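PDB 5AEG: sulfoquinovosidase from Escherichia coli, which hydrolyses sulfoquinovosyl diacylglycerides and simple sulfoquinovosides such as sulfoquinovosyl glycerol to release sulfoquinovose for sulfoglycolysis. Local coordinates for residues A[276-281]-A[553-558]; A[270-275]-A[280-285]; A[20-25]-A[103-108]. All coordinates share one frame; numbering follows the deposited sequence.

Interaction 1. Residues A[276-281]-A[553-558]; sequences RNAGVK and ETIAHF
A278 and V280 pack against I555 and F558 where the end of helix 265-277 meets helix 552-567, two neighbouring outer helices of the TIM barrel of this family 31 glycoside hydrolase. Helix 265-277 follows the barrel strand 257-260 and helix 552-567 follows strand 534-536, the strand next to it in the sheet, so the contact lies at the seam where the last part of the barrel meets the first.

Most of the apolar contacts centre on the CG2 methyl of I555. The A278 methyl meets it at 3.4 Å (CB to CG2), tighter than usual for two carbons. V280 CG2 comes to 4.1 Å from the same I555 CG2, the two side chains crossing at about a right angle, and V280 CG2 lies 4.2 Å from F558 CB. V280 has CG1 anti to its backbone N (chi1 -176°), which turns CG2 into the corner between I555 and F558.

Methyl groups also meet helix carbonyls: V280 CG2 rests 3.6 Å from I555 O, and V280 CG1 4.1 Å from F558 O. The latter oxygen is hydrogen-bonded to T562 OG1, which also bonds K281 N and so ties the incoming chain to helix 552-567.

Backbone bonds shape the approach. G279, at a positive phi of 97°, ends helix 265-277 in a Schellman motif, with two bonds back into the last turn; one of them joins G279 N to R276 O at 3.1 Å. The turn brings A278 and V280 round with their CB atoms directed at the second helix. F558 contributes its CB, whereas its ring leads away toward C525 of helix 518-528 and has T554 O at its edge, in the ring plane.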
loop_
_atom_site.group_PDB
_atom_site.type_symbol
_atom_site.label_atom_id
_atom_site.label_comp_id
_atom_site.label_asym_id
_atom_site.label_seq_id
_atom_site.Cartn_x
_atom_site.Cartn_y
_atom_site.Cartn_z
ATOM N N ARG A 276 -24.382 -15.759 10.502
ATOM C CA ARG A 276 -25.642 -15.074 10.141
ATOM C C ARG A 276 -26.710 -15.369 11.202
ATOM O O ARG A 276 -27.443 -14.433 11.590
ATOM C CB ARG A 276 -26.149 -15.506 8.803
ATOM C CG ARG A 276 -25.630 -14.713 7.643
ATOM C CD ARG A 276 -26.377 -15.060 6.392
ATOM N NE ARG A 276 -26.667 -16.538 6.231
ATOM C CZ ARG A 276 -26.991 -17.115 5.067
ATOM N NH1 ARG A 276 -27.116 -16.378 3.967
ATOM N NH2 ARG A 276 -27.186 -18.437 4.991
ATOM N N ASN A 277 -26.792 -16.610 11.698
ATOM C CA ASN A 277 -27.834 -16.949 12.665
ATOM C C ASN A 277 -27.604 -16.414 14.048
ATOM O O ASN A 277 -28.522 -16.371 14.815
ATOM C CB ASN A 277 -28.080 -18.473 12.771
ATOM C CG ASN A 277 -28.564 -19.087 11.490
ATOM O OD1 ASN A 277 -29.017 -18.434 10.551
ATOM N ND2 ASN A 277 -28.423 -20.364 11.424
ATOM N N ALA A 278 -26.386 -16.010 14.370
ATOM C CA ALA A 278 -26.063 -15.305 15.583
ATOM C C ALA A 278 -26.170 -13.818 15.427
ATOM O O ALA A 278 -25.843 -13.115 16.336
ATOM C CB ALA A 278 -24.656 -15.655 16.044
ATOM N N GLY A 279 -26.623 -13.283 14.323
ATOM C CA GLY A 279 -26.795 -11.795 14.257
ATOM C C GLY A 279 -25.606 -11.062 13.602
ATOM O O GLY A 279 -25.591 -9.835 13.536
ATOM N N VAL A 280 -24.632 -11.792 13.047
ATOM C CA VAL A 280 -23.486 -11.120 12.359
ATOM C C VAL A 280 -23.939 -10.641 10.986
ATOM O O VAL A 280 -24.554 -11.365 10.251
ATOM C CB VAL A 280 -22.236 -12.032 12.267
ATOM C CG1 VAL A 280 -21.048 -11.273 11.646
ATOM C CG2 VAL A 280 -21.855 -12.551 13.654
ATOM N N LYS A 281 -23.584 -9.401 10.637
ATOM C CA LYS A 281 -23.812 -8.888 9.309
ATOM C C LYS A 281 -22.662 -9.377 8.432
ATOM O O LYS A 281 -21.495 -8.929 8.647
ATOM C CB LYS A 281 -23.858 -7.356 9.268
ATOM C CG LYS A 281 -24.795 -6.679 10.272
ATOM C CD LYS A 281 -26.184 -7.253 10.174
ATOM C CE LYS A 281 -27.190 -6.339 10.888
ATOM N NZ LYS A 281 -27.108 -6.620 12.338
ATOM N N GLU A 553 -18.679 -15.820 22.600
ATOM C CA GLU A 553 -18.284 -14.447 22.886
ATOM C C GLU A 553 -17.635 -13.793 21.633
ATOM O O GLU A 553 -17.911 -12.636 21.311
ATOM C CB GLU A 553 -17.315 -14.418 24.042
ATOM C CG GLU A 553 -16.852 -13.019 24.427
ATOM C CD GLU A 553 -15.797 -12.985 25.533
ATOM O OE1 GLU A 553 -15.338 -14.057 26.012
ATOM O OE2 GLU A 553 -15.448 -11.852 25.929
ATOM N N THR A 554 -16.831 -14.561 20.917
ATOM C CA THR A 554 -16.215 -14.063 19.684
ATOM C C THR A 554 -17.262 -13.756 18.662
ATOM O O THR A 554 -17.225 -12.697 18.042
ATOM C CB THR A 554 -15.208 -15.118 19.128
ATOM O OG1 THR A 554 -14.254 -15.407 20.137
ATOM C CG2 THR A 554 -14.534 -14.607 17.821
ATOM N N ILE A 555 -18.208 -14.685 18.440
ATOM C CA ILE A 555 -19.245 -14.496 17.449
ATOM C C ILE A 555 -20.122 -13.264 17.812
ATOM O O ILE A 555 -20.440 -12.436 16.941
ATOM C CB ILE A 555 -20.145 -15.797 17.282
ATOM C CG1 ILE A 555 -19.304 -16.936 16.629
ATOM C CG2 ILE A 555 -21.314 -15.512 16.386
ATOM C CD1 ILE A 555 -19.879 -18.323 16.800
ATOM N N ALA A 556 -20.517 -13.144 19.093
ATOM C CA ALA A 556 -21.359 -12.006 19.464
ATOM C C ALA A 556 -20.576 -10.671 19.276
ATOM O O ALA A 556 -21.146 -9.596 19.064
ATOM C CB ALA A 556 -21.805 -12.124 20.928
ATOM N N HIS A 557 -19.260 -10.745 19.524
ATOM C CA HIS A 557 -18.391 -9.588 19.286
ATOM C C HIS A 557 -18.407 -9.144 17.843
ATOM O O HIS A 557 -18.646 -7.944 17.568
ATOM C CB HIS A 557 -16.954 -9.810 19.801
ATOM C CG HIS A 557 -16.123 -8.590 19.711
ATOM N ND1 HIS A 557 -16.238 -7.553 20.610
ATOM C CD2 HIS A 557 -15.284 -8.152 18.736
ATOM C CE1 HIS A 557 -15.424 -6.579 20.241
ATOM N NE2 HIS A 557 -14.864 -6.912 19.111
ATOM N N PHE A 558 -18.212 -10.068 16.894
ATOM C CA PHE A 558 -18.426 -9.800 15.475
ATOM C C PHE A 558 -19.850 -9.263 15.179
ATOM O O PHE A 558 -20.020 -8.352 14.319
ATOM C CB PHE A 558 -18.054 -11.067 14.648
ATOM C CG PHE A 558 -16.572 -11.176 14.365
ATOM C CD1 PHE A 558 -15.663 -11.654 15.316
ATOM C CD2 PHE A 558 -16.094 -10.634 13.183
ATOM C CE1 PHE A 558 -14.306 -11.689 15.037
ATOM C CE2 PHE A 558 -14.759 -10.668 12.908
ATOM C CZ PHE A 558 -13.871 -11.162 13.839
#

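Interaction 2. Residues A[270-275]-A[280-285]; sequences KKLDTM and VKVNGI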
loop_
_atom_site.group_PDB
_atom_site.type_symbol
_atom_site.label_atom_id
_atom_site.label_comp_id
_atom_site.label_asym_id
_atom_site.label_seq_id
_atom_site.Cartn_x
_atom_site.Cartn_y
_atom_site.Cartn_z
ATOM N N LYS A 270 -21.430 -23.811 6.410
ATOM C CA LYS A 270 -21.688 -23.967 7.847
ATOM C C LYS A 270 -21.282 -22.715 8.601
ATOM O O LYS A 270 -21.937 -22.292 9.541
ATOM C CB LYS A 270 -20.917 -25.135 8.472
ATOM C CG LYS A 270 -21.596 -26.506 8.215
ATOM C CD LYS A 270 -21.201 -27.602 9.230
ATOM C CE LYS A 270 -22.017 -27.591 10.550
ATOM N NZ LYS A 270 -21.519 -26.649 11.618
ATOM N N LYS A 271 -20.140 -22.180 8.216
ATOM C CA LYS A 271 -19.626 -20.987 8.904
ATOM C C LYS A 271 -20.470 -19.764 8.583
ATOM O O LYS A 271 -20.784 -19.017 9.513
ATOM C CB LYS A 271 -18.141 -20.752 8.632
ATOM C CG LYS A 271 -17.269 -21.789 9.255
ATOM C CD LYS A 271 -15.813 -21.417 9.019
ATOM C CE LYS A 271 -14.823 -22.509 9.375
ATOM N NZ LYS A 271 -14.856 -22.731 10.818
ATOM N N LEU A 272 -20.897 -19.598 7.342
ATOM C CA LEU A 272 -21.803 -18.529 6.961
ATOM C C LEU A 272 -23.060 -18.565 7.818
ATOM O O LEU A 272 -23.566 -17.517 8.311
ATOM C CB LEU A 272 -22.195 -18.582 5.472
ATOM C CG LEU A 272 -23.308 -17.646 4.991
ATOM C CD1 LEU A 272 -22.813 -16.190 5.119
ATOM C CD2 LEU A 272 -23.775 -17.963 3.575
ATOM N N ASP A 273 -23.610 -19.767 7.959
ATOM C CA ASP A 273 -24.853 -19.905 8.702
ATOM C C ASP A 273 -24.709 -19.644 10.159
ATOM O O ASP A 273 -25.614 -19.033 10.708
ATOM C CB ASP A 273 -25.499 -21.303 8.480
ATOM C CG ASP A 273 -26.081 -21.457 7.085
ATOM O OD1 ASP A 273 -26.577 -20.489 6.506
ATOM O OD2 ASP A 273 -26.132 -22.579 6.554
ATOM N N THR A 274 -23.671 -20.184 10.801
ATOM C CA THR A 274 -23.398 -19.933 12.187
ATOM C C THR A 274 -23.303 -18.418 12.513
ATOM O O THR A 274 -23.849 -17.954 13.535
ATOM C CB THR A 274 -22.074 -20.598 12.572
ATOM O OG1 THR A 274 -22.225 -22.011 12.448
ATOM C CG2 THR A 274 -21.609 -20.223 13.969
ATOM N N MET A 275 -22.597 -17.693 11.650
ATOM C CA MET A 275 -22.436 -16.230 11.867
ATOM C C MET A 275 -23.753 -15.494 11.642
ATOM O O MET A 275 -24.140 -14.663 12.491
ATOM C CB MET A 275 -21.354 -15.678 10.962
ATOM C CG MET A 275 -19.959 -16.255 11.311
ATOM S SD MET A 275 -19.354 -16.103 12.973
ATOM C CE MET A 275 -18.604 -14.459 12.918
ATOM N N VAL A 280 -24.632 -11.792 13.047
ATOM C CA VAL A 280 -23.486 -11.120 12.359
ATOM C C VAL A 280 -23.939 -10.641 10.986
ATOM O O VAL A 280 -24.554 -11.365 10.251
ATOM C CB VAL A 280 -22.236 -12.032 12.267
ATOM C CG1 VAL A 280 -21.048 -11.273 11.646
ATOM C CG2 VAL A 280 -21.855 -12.551 13.654
ATOM N N LYS A 281 -23.584 -9.401 10.637
ATOM C CA LYS A 281 -23.812 -8.888 9.309
ATOM C C LYS A 281 -22.662 -9.377 8.432
ATOM O O LYS A 281 -21.495 -8.929 8.647
ATOM C CB LYS A 281 -23.858 -7.356 9.268
ATOM C CG LYS A 281 -24.795 -6.679 10.272
ATOM C CD LYS A 281 -26.184 -7.253 10.174
ATOM C CE LYS A 281 -27.190 -6.339 10.888
ATOM N NZ LYS A 281 -27.108 -6.620 12.338
ATOM N N VAL A 282 -23.007 -10.201 7.461
ATOM C CA VAL A 282 -22.028 -10.889 6.604
ATOM C C VAL A 282 -22.342 -10.505 5.192
ATOM O O VAL A 282 -23.460 -10.750 4.716
ATOM C CB VAL A 282 -22.080 -12.418 6.741
ATOM C CG1 VAL A 282 -21.015 -13.076 5.853
ATOM C CG2 VAL A 282 -21.806 -12.872 8.139
ATOM N N ASN A 283 -21.388 -9.903 4.500
ATOM C CA ASN A 283 -21.602 -9.502 3.109
ATOM C C ASN A 283 -20.932 -10.420 2.096
ATOM O O ASN A 283 -21.026 -10.216 0.841
ATOM C CB ASN A 283 -21.159 -8.069 2.889
ATOM C CG ASN A 283 -19.636 -7.884 2.856
ATOM O OD1 ASN A 283 -18.870 -8.740 3.290
ATOM N ND2 ASN A 283 -19.214 -6.757 2.325
ATOM N N GLY A 284 -20.179 -11.387 2.611
ATOM C CA GLY A 284 -19.305 -12.155 1.709
ATOM C C GLY A 284 -18.558 -13.285 2.342
ATOM O O GLY A 284 -18.346 -13.316 3.549
ATOM N N ILE A 285 -18.093 -14.154 1.474
ATOM C CA ILE A 285 -17.165 -15.210 1.744
ATOM C C ILE A 285 -15.965 -15.092 0.790
ATOM O O ILE A 285 -16.131 -15.046 -0.432
ATOM C CB ILE A 285 -17.869 -16.556 1.443
ATOM C CG1 ILE A 285 -19.037 -16.742 2.457
ATOM C CG2 ILE A 285 -16.883 -17.716 1.576
ATOM C CD1 ILE A 285 -19.831 -17.972 2.170
#
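M275 O receives the N-H of V280 at 3.0 Å (N to O), with an N-H...O angle of 153°. V280 CB and CG2 also lie against M275 O, each 3.3 Å away. Within the helix, K270 O is gripped twice, by T274 N and T274 OG1, which arrive from opposite faces of its plane.

The remaining contacts are apolar and buried. M275 bends at chi2 and chi3 (-55° and -86°), and this curl carries CE to within 3.8 Å of V280 CG2, while its CB lies 4.0 Å from V282 CG2. One helical turn earlier, L272 spans two strand residues: CD1 meets V282 CG1 at 3.7 Å, and L272 CB lies 4.1 Å from I285 CD1, the side chains of L272 and I285 crossing at about a right angle. W323 of helix 316-325 packs on both L272 and I285, and L259 of strand 257-260 touches M275 and V282.

Helix and strand run almost antiparallel, their axes 10.1 Å apart at closest. V282 and I285 face the helix, whereas N283 points away. This is the second half of a beta-alpha-beta crossover, strand 257-260 to helix 265-277 to strand 282-286, the repeating unit of a TIM barrel.

Interaction 3. Residues A[20-25]-A[103-108]; sequences FTLHFQ and LLLELQ
F24 and L103 carry a sheet-on-sheet contact in the N-terminal beta region: strand 20-24, the middle of a three-stranded antiparallel sheet, lies over strand 103-109, which falls in the part assigned to the galactose mutarotase-like family. The strand axes approach to 10.1 Å at 145°, too far apart for backbone pairing, and side chains fill the space between them.

F24 holds CG anti to its backbone N (chi1 168°), which sends the ring alongside L103 with the two side chains sliding past each other in opposite directions. L103 CB then sits over the middle of one ring face in a CH-pi contact, 3.6 Å from the F24 ring centroid and only 7° off the normal. The backbone of L103 joins in, its N lying 3.7 Å from F24 CZ at the far end of the ring. At the near end L103 CD2 reaches back to 4.1 Å from F24 CB. Q25 CG stands over the opposite face, offset toward the rim, so the ring is sandwiched between its own sequence neighbour and L103.

With an alanine here instead of F24, the support beneath L103 CB would probably go, leaving a gap between L103 and Q25.

L22, two residues back on the same side of its strand, adopts the same anti first torsion and extends more loosely toward two leucines. L105 instead places CG beside its backbone N and, with an extended second torsion, swings its end toward L22. Their methyls are in contact at 4.3 Å, L22 CD2 to L105 CD2, and the same L22 CD2 lies 4.4 Å from L103 CD2.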
loop_
_atom_site.group_PDB
_atom_site.type_symbol
_atom_site.label_atom_id
_atom_site.label_comp_id
_atom_site.label_asym_id
_atom_site.label_seq_id
_atom_site.Cartn_x
_atom_site.Cartn_y
_atom_site.Cartn_z
ATOM N N PHE A 20 23.551 29.519 -7.786
ATOM C CA PHE A 20 22.135 29.797 -8.157
ATOM C C PHE A 20 21.101 29.326 -7.106
ATOM O O PHE A 20 21.465 28.544 -6.200
ATOM C CB PHE A 20 21.798 29.285 -9.562
ATOM C CG PHE A 20 21.661 27.789 -9.710
ATOM C CD1 PHE A 20 20.498 27.128 -9.303
ATOM C CD2 PHE A 20 22.652 27.042 -10.327
ATOM C CE1 PHE A 20 20.349 25.766 -9.474
ATOM C CE2 PHE A 20 22.512 25.678 -10.497
ATOM C CZ PHE A 20 21.360 25.036 -10.061
ATOM N N THR A 21 19.847 29.810 -7.244
ATOM C CA THR A 21 18.694 29.391 -6.404
ATOM C C THR A 21 17.504 29.299 -7.281
ATOM O O THR A 21 17.451 29.970 -8.318
ATOM C CB THR A 21 18.391 30.269 -5.177
ATOM O OG1 THR A 21 18.094 31.610 -5.564
ATOM C CG2 THR A 21 19.496 30.226 -4.175
ATOM N N LEU A 22 16.599 28.358 -6.986
ATOM C CA LEU A 22 15.392 28.239 -7.717
ATOM C C LEU A 22 14.295 28.192 -6.623
ATOM O O LEU A 22 14.355 27.291 -5.720
ATOM C CB LEU A 22 15.358 26.981 -8.541
ATOM C CG LEU A 22 13.994 26.611 -9.150
ATOM C CD1 LEU A 22 13.533 27.598 -10.231
ATOM C CD2 LEU A 22 14.044 25.211 -9.721
ATOM N N HIS A 23 13.349 29.132 -6.691
ATOM C CA HIS A 23 12.183 29.144 -5.826
ATOM C C HIS A 23 11.034 28.798 -6.748
ATOM O O HIS A 23 11.051 29.101 -7.943
ATOM C CB HIS A 23 11.921 30.524 -5.159
ATOM C CG HIS A 23 12.846 30.878 -4.043
ATOM N ND1 HIS A 23 14.107 31.382 -4.246
ATOM C CD2 HIS A 23 12.676 30.833 -2.710
ATOM C CE1 HIS A 23 14.678 31.640 -3.084
ATOM N NE2 HIS A 23 13.822 31.299 -2.129
ATOM N N PHE A 24 10.004 28.145 -6.211
ATOM C CA PHE A 24 8.822 27.740 -6.978
ATOM C C PHE A 24 7.655 28.103 -6.011
ATOM O O PHE A 24 7.608 27.620 -4.849
ATOM C CB PHE A 24 8.883 26.224 -7.270
ATOM C CG PHE A 24 7.608 25.631 -7.791
ATOM C CD1 PHE A 24 7.022 26.122 -8.914
ATOM C CD2 PHE A 24 6.998 24.536 -7.150
ATOM C CE1 PHE A 24 5.859 25.601 -9.413
ATOM C CE2 PHE A 24 5.836 24.006 -7.650
ATOM C CZ PHE A 24 5.250 24.547 -8.782
ATOM N N GLN A 25 6.814 29.047 -6.420
ATOM C CA GLN A 25 5.785 29.654 -5.526
ATOM C C GLN A 25 6.272 29.924 -4.171
ATOM O O GLN A 25 5.652 29.546 -3.166
ATOM C CB GLN A 25 4.580 28.806 -5.457
ATOM C CG GLN A 25 4.256 28.261 -6.795
ATOM C CD GLN A 25 2.820 28.123 -7.024
ATOM O OE1 GLN A 25 2.050 27.745 -6.138
ATOM N NE2 GLN A 25 2.416 28.476 -8.226
ATOM N N LEU A 103 6.005 22.438 -11.670
ATOM C CA LEU A 103 7.423 22.461 -11.898
ATOM C C LEU A 103 7.929 21.118 -12.438
ATOM O O LEU A 103 7.720 20.092 -11.796
ATOM C CB LEU A 103 8.104 22.887 -10.662
ATOM C CG LEU A 103 9.634 22.811 -10.722
ATOM C CD1 LEU A 103 10.165 23.815 -11.758
ATOM C CD2 LEU A 103 10.296 22.982 -9.418
ATOM N N LEU A 104 8.541 21.090 -13.636
ATOM C CA LEU A 104 9.184 19.874 -14.238
ATOM C C LEU A 104 10.718 20.004 -14.228
ATOM O O LEU A 104 11.244 21.030 -14.770
ATOM C CB LEU A 104 8.678 19.692 -15.654
ATOM C CG LEU A 104 9.168 18.554 -16.534
ATOM C CD1 LEU A 104 8.782 17.246 -15.859
ATOM C CD2 LEU A 104 8.579 18.607 -17.954
ATOM N N LEU A 105 11.455 19.085 -13.519
ATOM C CA LEU A 105 12.923 19.018 -13.582
ATOM C C LEU A 105 13.305 17.796 -14.356
ATOM O O LEU A 105 12.856 16.677 -14.054
ATOM C CB LEU A 105 13.596 18.987 -12.211
ATOM C CG LEU A 105 13.302 20.068 -11.192
ATOM C CD1 LEU A 105 14.254 19.864 -9.992
ATOM C CD2 LEU A 105 13.476 21.463 -11.766
ATOM N N GLU A 106 14.109 17.974 -15.396
ATOM C CA GLU A 106 14.485 16.859 -16.258
ATOM C C GLU A 106 16.003 16.788 -16.297
ATOM O O GLU A 106 16.662 17.663 -16.898
ATOM C CB GLU A 106 13.941 17.046 -17.672
ATOM C CG GLU A 106 12.452 16.884 -17.819
ATOM C CD GLU A 106 11.977 17.458 -19.147
ATOM O OE1 GLU A 106 12.154 18.679 -19.354
ATOM O OE2 GLU A 106 11.474 16.697 -19.972
ATOM N N LEU A 107 16.558 15.714 -15.729
ATOM C CA LEU A 107 17.993 15.564 -15.591
ATOM C C LEU A 107 18.450 14.501 -16.558
ATOM O O LEU A 107 17.871 13.413 -16.608
ATOM C CB LEU A 107 18.290 15.107 -14.196
ATOM C CG LEU A 107 19.269 15.843 -13.381
ATOM C CD1 LEU A 107 19.176 15.292 -11.945
ATOM C CD2 LEU A 107 20.635 15.676 -14.013
ATOM N N GLN A 108 19.517 14.776 -17.320
ATOM C CA GLN A 108 20.106 13.757 -18.170
ATOM C C GLN A 108 21.645 13.769 -18.085
ATOM O O GLN A 108 22.253 14.782 -18.367
ATOM C CB GLN A 108 19.573 13.935 -19.602
ATOM C CG GLN A 108 20.147 12.985 -20.668
ATOM C CD GLN A 108 19.853 11.496 -20.382
ATOM O OE1 GLN A 108 18.716 11.031 -20.502
ATOM N NE2 GLN A 108 20.883 10.743 -19.951
#

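In the fold
Interaction 3 comes first along the chain; its centre lies about 58 Å from that of interaction 1 and about 56 Å from that of interaction 2, across the centre of the chain. Interactions 1 and 2 have centres about 9 Å apart and share V280, K281 and helix 265-277. M275 links them: its SD packs on I555 CG1 and its CE on F558 CB. Interaction 2 joins residues close in sequence, whereas interaction 1 spans most of the barrel. Together they fix one helix to its own crossover strand and to helix 552-567, where the first and last barrel strands pair, while interaction 3 packs two sheets on the far, N-terminal side.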